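Local coordinates for manganese-containing pseudocatalase (Thermus thermophilus, PDB 2V8T) that breaks down hydrogen peroxide to water and dioxygen as a non-haem catalase, using a pair of manganese ions in each subunit, at the interface of chains A and B and the interface of chains A and C. Numbering follows the deposited sequence. Chains: chain A/B/C, Manganese-containing pseudocatalase.

Contact 1: the interface of chains A and B. Residues chain A 1-2, 44-45, 47-48; chain B 4, 72, 74-75, 78.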
loop_
_atom_site.group_PDB
_atom_site.type_symbol
_atom_site.label_atom_id
_atom_site.label_comp_id
_atom_site.label_asym_id
_atom_site.label_seq_id
_atom_site.Cartn_x
_atom_site.Cartn_y
_atom_site.Cartn_z
ATOM N N MET A 1 -29.903 -2.422 9.315
ATOM C CA MET A 1 -29.943 -3.737 8.593
ATOM C C MET A 1 -30.304 -3.437 7.147
ATOM O O MET A 1 -30.787 -2.351 6.852
ATOM C CB MET A 1 -30.960 -4.716 9.205
ATOM C CG MET A 1 -30.569 -5.284 10.542
ATOM S SD MET A 1 -31.753 -6.532 11.129
ATOM C CE MET A 1 -33.037 -5.455 11.735
ATOM N N PHE A 2 -30.116 -4.449 6.295
ATOM C CA PHE A 2 -30.364 -4.309 4.883
ATOM C C PHE A 2 -31.108 -5.503 4.320
ATOM O O PHE A 2 -31.028 -6.622 4.865
ATOM C CB PHE A 2 -29.025 -4.130 4.121
ATOM C CG PHE A 2 -28.325 -2.854 4.510
ATOM C CD1 PHE A 2 -27.563 -2.761 5.667
ATOM C CD2 PHE A 2 -28.511 -1.690 3.731
ATOM C CE1 PHE A 2 -26.982 -1.539 6.041
ATOM C CE2 PHE A 2 -27.920 -0.501 4.073
ATOM C CZ PHE A 2 -27.171 -0.431 5.246
ATOM N N MET A 44 -21.963 5.233 3.618
ATOM C CA MET A 44 -22.278 4.190 4.580
ATOM C C MET A 44 -21.654 4.529 5.921
ATOM O O MET A 44 -22.329 4.538 6.962
ATOM C CB MET A 44 -21.814 2.850 4.083
ATOM C CG MET A 44 -22.355 1.722 4.789
ATOM S SD MET A 44 -24.153 1.533 4.722
ATOM C CE MET A 44 -24.328 1.131 3.323
ATOM N N TYR A 45 -20.323 4.771 5.950
ATOM C CA TYR A 45 -19.674 5.063 7.224
ATOM C C TYR A 45 -20.150 6.373 7.813
ATOM O O TYR A 45 -20.328 6.472 9.029
ATOM C CB TYR A 45 -18.158 4.974 7.105
ATOM C CG TYR A 45 -17.698 3.541 7.163
ATOM C CD1 TYR A 45 -17.301 2.950 8.349
ATOM C CD2 TYR A 45 -17.719 2.712 6.058
ATOM C CE1 TYR A 45 -16.965 1.637 8.418
ATOM C CE2 TYR A 45 -17.391 1.359 6.095
ATOM C CZ TYR A 45 -17.002 0.847 7.326
ATOM O OH TYR A 45 -16.623 -0.490 7.415
ATOM N N SER A 47 -23.094 7.503 7.591
ATOM C CA SER A 47 -24.378 7.209 8.180
ATOM C C SER A 47 -24.222 6.470 9.506
ATOM O O SER A 47 -24.945 6.760 10.475
ATOM C CB SER A 47 -25.282 6.460 7.211
ATOM O OG SER A 47 -24.995 5.082 7.039
ATOM N N PHE A 48 -23.288 5.526 9.593
ATOM C CA PHE A 48 -23.048 4.839 10.866
ATOM C C PHE A 48 -22.625 5.847 11.936
ATOM O O PHE A 48 -23.071 5.805 13.090
ATOM C CB PHE A 48 -21.965 3.766 10.719
ATOM C CG PHE A 48 -22.253 2.670 9.708
ATOM C CD1 PHE A 48 -23.532 2.357 9.281
ATOM C CD2 PHE A 48 -21.183 1.912 9.240
ATOM C CE1 PHE A 48 -23.744 1.314 8.396
ATOM C CE2 PHE A 48 -21.407 0.858 8.358
ATOM C CZ PHE A 48 -22.673 0.566 7.938
ATOM N N ARG B 4 -32.854 -0.529 3.058
ATOM C CA ARG B 4 -32.286 -0.328 4.385
ATOM C C ARG B 4 -33.416 -0.201 5.413
ATOM O O ARG B 4 -34.409 0.472 5.159
ATOM C CB ARG B 4 -31.396 0.919 4.388
ATOM C CG ARG B 4 -30.658 1.170 5.691
ATOM C CD ARG B 4 -29.713 2.359 5.512
ATOM N NE ARG B 4 -28.915 2.536 6.713
ATOM C CZ ARG B 4 -27.722 3.122 6.721
ATOM N NH1 ARG B 4 -27.186 3.611 5.611
ATOM N NH2 ARG B 4 -27.019 3.173 7.841
ATOM N N GLY B 72 -25.333 -5.679 7.588
ATOM C CA GLY B 72 -25.729 -5.340 8.944
ATOM C C GLY B 72 -24.665 -5.605 9.966
ATOM O O GLY B 72 -24.681 -5.021 11.064
ATOM N N ILE B 74 -21.242 -5.050 9.359
ATOM C CA ILE B 74 -20.365 -3.859 9.391
ATOM C C ILE B 74 -21.044 -2.745 10.185
ATOM O O ILE B 74 -20.405 -2.027 10.946
ATOM C CB ILE B 74 -19.860 -3.381 8.007
ATOM C CG1 ILE B 74 -20.928 -2.898 7.049
ATOM C CG2 ILE B 74 -18.965 -4.434 7.359
ATOM C CD1 ILE B 74 -20.373 -2.036 5.906
ATOM N N GLU B 75 -22.367 -2.631 10.022
ATOM C CA GLU B 75 -23.124 -1.610 10.773
ATOM C C GLU B 75 -23.016 -1.851 12.264
ATOM O O GLU B 75 -22.821 -0.923 13.070
ATOM C CB GLU B 75 -24.584 -1.690 10.282
ATOM C CG GLU B 75 -25.489 -0.659 10.893
ATOM C CD GLU B 75 -26.955 -0.767 10.514
ATOM O OE1 GLU B 75 -27.361 -1.861 9.999
ATOM O OE2 GLU B 75 -27.677 0.222 10.752
ATOM N N ALA B 78 -19.427 -1.191 13.552
ATOM C CA ALA B 78 -19.206 0.245 13.590
ATOM C C ALA B 78 -19.925 0.866 14.798
ATOM O O ALA B 78 -19.368 1.732 15.477
ATOM C CB ALA B 78 -19.652 0.903 12.296
#

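Contact 2: the interface of chains A and C. Residues chain A 152-153, 156-157, 160, 210; chain C 139, 143, 146, 149.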
loop_
_atom_site.group_PDB
_atom_site.type_symbol
_atom_site.label_atom_id
_atom_site.label_comp_id
_atom_site.label_asym_id
_atom_site.label_seq_id
_atom_site.Cartn_x
_atom_site.Cartn_y
_atom_site.Cartn_z
ATOM N N PHE A 152 -20.406 16.541 -1.885
ATOM C CA PHE A 152 -20.722 17.304 -3.116
ATOM C C PHE A 152 -19.564 17.178 -4.103
ATOM O O PHE A 152 -19.741 16.857 -5.275
ATOM C CB PHE A 152 -21.005 18.753 -2.706
ATOM C CG PHE A 152 -21.361 19.643 -3.874
ATOM C CD1 PHE A 152 -22.656 19.727 -4.347
ATOM C CD2 PHE A 152 -20.386 20.395 -4.503
ATOM C CE1 PHE A 152 -22.984 20.553 -5.412
ATOM C CE2 PHE A 152 -20.704 21.224 -5.576
ATOM C CZ PHE A 152 -22.004 21.307 -6.004
ATOM N N PHE A 153 -18.340 17.448 -3.589
ATOM C CA PHE A 153 -17.123 17.258 -4.408
ATOM C C PHE A 153 -17.026 15.829 -4.942
ATOM O O PHE A 153 -16.744 15.607 -6.113
ATOM C CB PHE A 153 -15.895 17.630 -3.578
ATOM C CG PHE A 153 -14.625 17.164 -4.220
ATOM C CD1 PHE A 153 -14.148 17.765 -5.390
ATOM C CD2 PHE A 153 -13.943 16.071 -3.737
ATOM C CE1 PHE A 153 -13.048 17.251 -6.056
ATOM C CE2 PHE A 153 -12.795 15.607 -4.409
ATOM C CZ PHE A 153 -12.381 16.210 -5.593
ATOM N N VAL A 156 -19.233 15.135 -7.969
ATOM C CA VAL A 156 -18.826 15.744 -9.243
ATOM C C VAL A 156 -17.470 15.195 -9.731
ATOM O O VAL A 156 -17.258 15.119 -10.947
ATOM C CB VAL A 156 -18.918 17.269 -9.221
ATOM C CG1 VAL A 156 -20.371 17.703 -9.076
ATOM C CG2 VAL A 156 -18.033 17.929 -8.177
ATOM N N ALA A 157 -16.581 14.803 -8.824
ATOM C CA ALA A 157 -15.348 14.119 -9.233
ATOM C C ALA A 157 -15.699 12.745 -9.860
ATOM O O ALA A 157 -15.185 12.377 -10.917
ATOM C CB ALA A 157 -14.421 13.960 -8.040
ATOM N N THR A 160 -17.011 13.255 -13.281
ATOM C CA THR A 160 -15.941 13.548 -14.213
ATOM C C THR A 160 -15.287 12.238 -14.702
ATOM O O THR A 160 -15.014 12.062 -15.891
ATOM C CB THR A 160 -14.902 14.496 -13.541
ATOM O OG1 THR A 160 -15.569 15.691 -13.178
ATOM C CG2 THR A 160 -13.812 14.834 -14.487
ATOM N N ILE A 210 -20.628 20.440 -13.030
ATOM C CA ILE A 210 -19.178 20.306 -13.034
ATOM C C ILE A 210 -18.860 18.923 -13.615
ATOM O O ILE A 210 -19.417 17.940 -13.139
ATOM C CB ILE A 210 -18.593 20.409 -11.622
ATOM C CG1 ILE A 210 -18.894 21.772 -11.008
ATOM C CG2 ILE A 210 -17.098 20.135 -11.646
ATOM C CD1 ILE A 210 -18.657 21.818 -9.489
ATOM N N PHE C 139 -4.894 15.306 -6.057
ATOM C CA PHE C 139 -5.988 15.439 -7.015
ATOM C C PHE C 139 -5.578 16.497 -8.035
ATOM O O PHE C 139 -5.402 17.663 -7.681
ATOM C CB PHE C 139 -7.263 15.879 -6.267
ATOM C CG PHE C 139 -8.442 15.970 -7.164
ATOM C CD1 PHE C 139 -9.164 14.821 -7.495
ATOM C CD2 PHE C 139 -8.877 17.179 -7.711
ATOM C CE1 PHE C 139 -10.285 14.880 -8.310
ATOM C CE2 PHE C 139 -9.978 17.258 -8.523
ATOM C CZ PHE C 139 -10.674 16.097 -8.828
ATOM N N ASN C 143 -9.312 20.148 -14.645
ATOM C CA ASN C 143 -10.503 21.024 -14.722
ATOM C C ASN C 143 -10.390 22.041 -13.595
ATOM O O ASN C 143 -10.312 21.695 -12.425
ATOM C CB ASN C 143 -11.762 20.188 -14.582
ATOM C CG ASN C 143 -13.033 21.036 -14.670
ATOM O OD1 ASN C 143 -13.498 21.598 -13.686
ATOM N ND2 ASN C 143 -13.573 21.148 -15.888
ATOM N N LEU C 146 -13.205 22.209 -10.780
ATOM C CA LEU C 146 -13.198 20.994 -9.952
ATOM C C LEU C 146 -11.973 20.993 -9.021
ATOM O O LEU C 146 -12.091 20.656 -7.837
ATOM C CB LEU C 146 -13.200 19.785 -10.887
ATOM C CG LEU C 146 -13.262 18.402 -10.211
ATOM C CD1 LEU C 146 -14.526 18.229 -9.374
ATOM C CD2 LEU C 146 -13.153 17.330 -11.294
ATOM N N LEU C 149 -12.567 23.609 -6.220
ATOM C CA LEU C 149 -13.502 23.076 -5.250
ATOM C C LEU C 149 -12.789 22.088 -4.310
ATOM O O LEU C 149 -12.924 22.143 -3.085
ATOM C CB LEU C 149 -14.683 22.425 -5.983
ATOM C CG LEU C 149 -15.706 21.745 -5.095
ATOM C CD1 LEU C 149 -16.389 22.715 -4.141
ATOM C CD2 LEU C 149 -16.747 21.015 -5.990
#

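Contact 1: the interface of chains A and B
B:Arg4 reaches across to A:Ser47 with a forked polar grip. Its two terminal guanidinium nitrogens both give hydrogen bonds to one acceptor, the hydroxyl OG of A:Ser47, with NH2 at 2.9 Å and NH1 at 3.0 Å from OG. The hydroxyl lies close to the guanidinium plane, 13° out of it, and both bonds are moderately bent at the hydrogen, as a fork onto one atom requires. A:Ser47 OG in turn donates to the carbonyl oxygen of A:Met44, one helical turn back, at 2.7 Å; this intrahelical bond takes up the hydroxyl hydrogen and fixes the rotation that presents OG to the arginine. A second polar link joins the amino terminus to an acid: A:Met1 N donates to the carboxylate oxygen OE1 of B:Glu75 at 2.7 Å, meeting the syn lone pair. B:Glu75 has CG anti to its backbone N (chi1 -177°) and runs extended beyond it, which carries the carboxylate out to that terminus.

Ring contacts fill the space between. The A:Phe2 ring lies alongside the B:Arg4 chain, with CE2 3.6 Å from CG, and its tip CZ sits off-centre over one guanidinium face, the two planes being 49° apart. A:Phe48 receives B:Glu75 CA over one face, 3.8 Å from the ring centroid, as a CH-pi contact, while the carbonyl oxygen of A:Met44 lies over the opposite face. B:Ile74 CD1 meets the ring edge in plane at CE2, whereas B:Ala78 CB packs 3.6 Å from CD2 toward the rim of the face that B:Glu75 CA covers.

Backbone pairing adds an antiparallel beta bridge between A:Phe2 and B:Arg4. The patch thus joins the N-terminal strands 2-4 of both chains, with helix 36-49 of chain A set against helix 57-85 of chain B, and two-fold symmetry repeats it with the chains exchanged.

Contact 2: the interface of chains A and C
C:Leu146 sits at the heart of an apolar contact, its two methyl groups turned to different partners on chain A. CG stands anti to the backbone N (chi1 -177°), which sends the branched tip outward from helix 144-166. CD1 lies 3.7 Å from A:Val156 CG2 and also packs against A:Phe153 CE1 and A:Ile210 CG2. CD2 meets A:Thr160 tip to tip, 3.5 Å from OG1; that hydroxyl already donates to the carbonyl oxygen of A:Val156 at 2.9 Å, so its hydrogen is satisfied within its own helix. Beside this core, A:Phe153 points CZ into one face of the C:Phe139 ring, edge-to-face, with planes 80° apart and centroids separated by 5.0 Å. An alanine in place of C:Phe139 would probably leave the A:Phe153 edge without the face it abuts and open a gap beside C:Leu146 CD2.

Packing is looser around C:Leu149, whose CD2 stays 4.0 Å from A:Phe152 CD2 and at similar range from A:Val156 and A:Ile210. C:Asn143 marks a marginal side: it hides little surface, and its OD1 instead accepts from C:Leu146 N at 3.0 Å, capping the start of the helix.

No hydrogen bond crosses this patch; shape fit between two copies of helix 144-166 probably helps hold the subunits together in the six-chain assembly.

The C-alpha centres of contact 1 and contact 2 lie about 27 Å apart, and the two patches have no chain A residue in common. Chain A uses its N-terminal strand and helix 36-49 in contact 1, but helix 144-166 and the A:Ile210 segment in contact 2, so it can meet chains B and C at once. Contact 1 combines polar bonds with ring packing, whereas contact 2 is apolar across the boundary. Each belongs to a separate two-fold interface; together, these different pairings are consistent with building the deposited six-chain assembly from one kind of subunit.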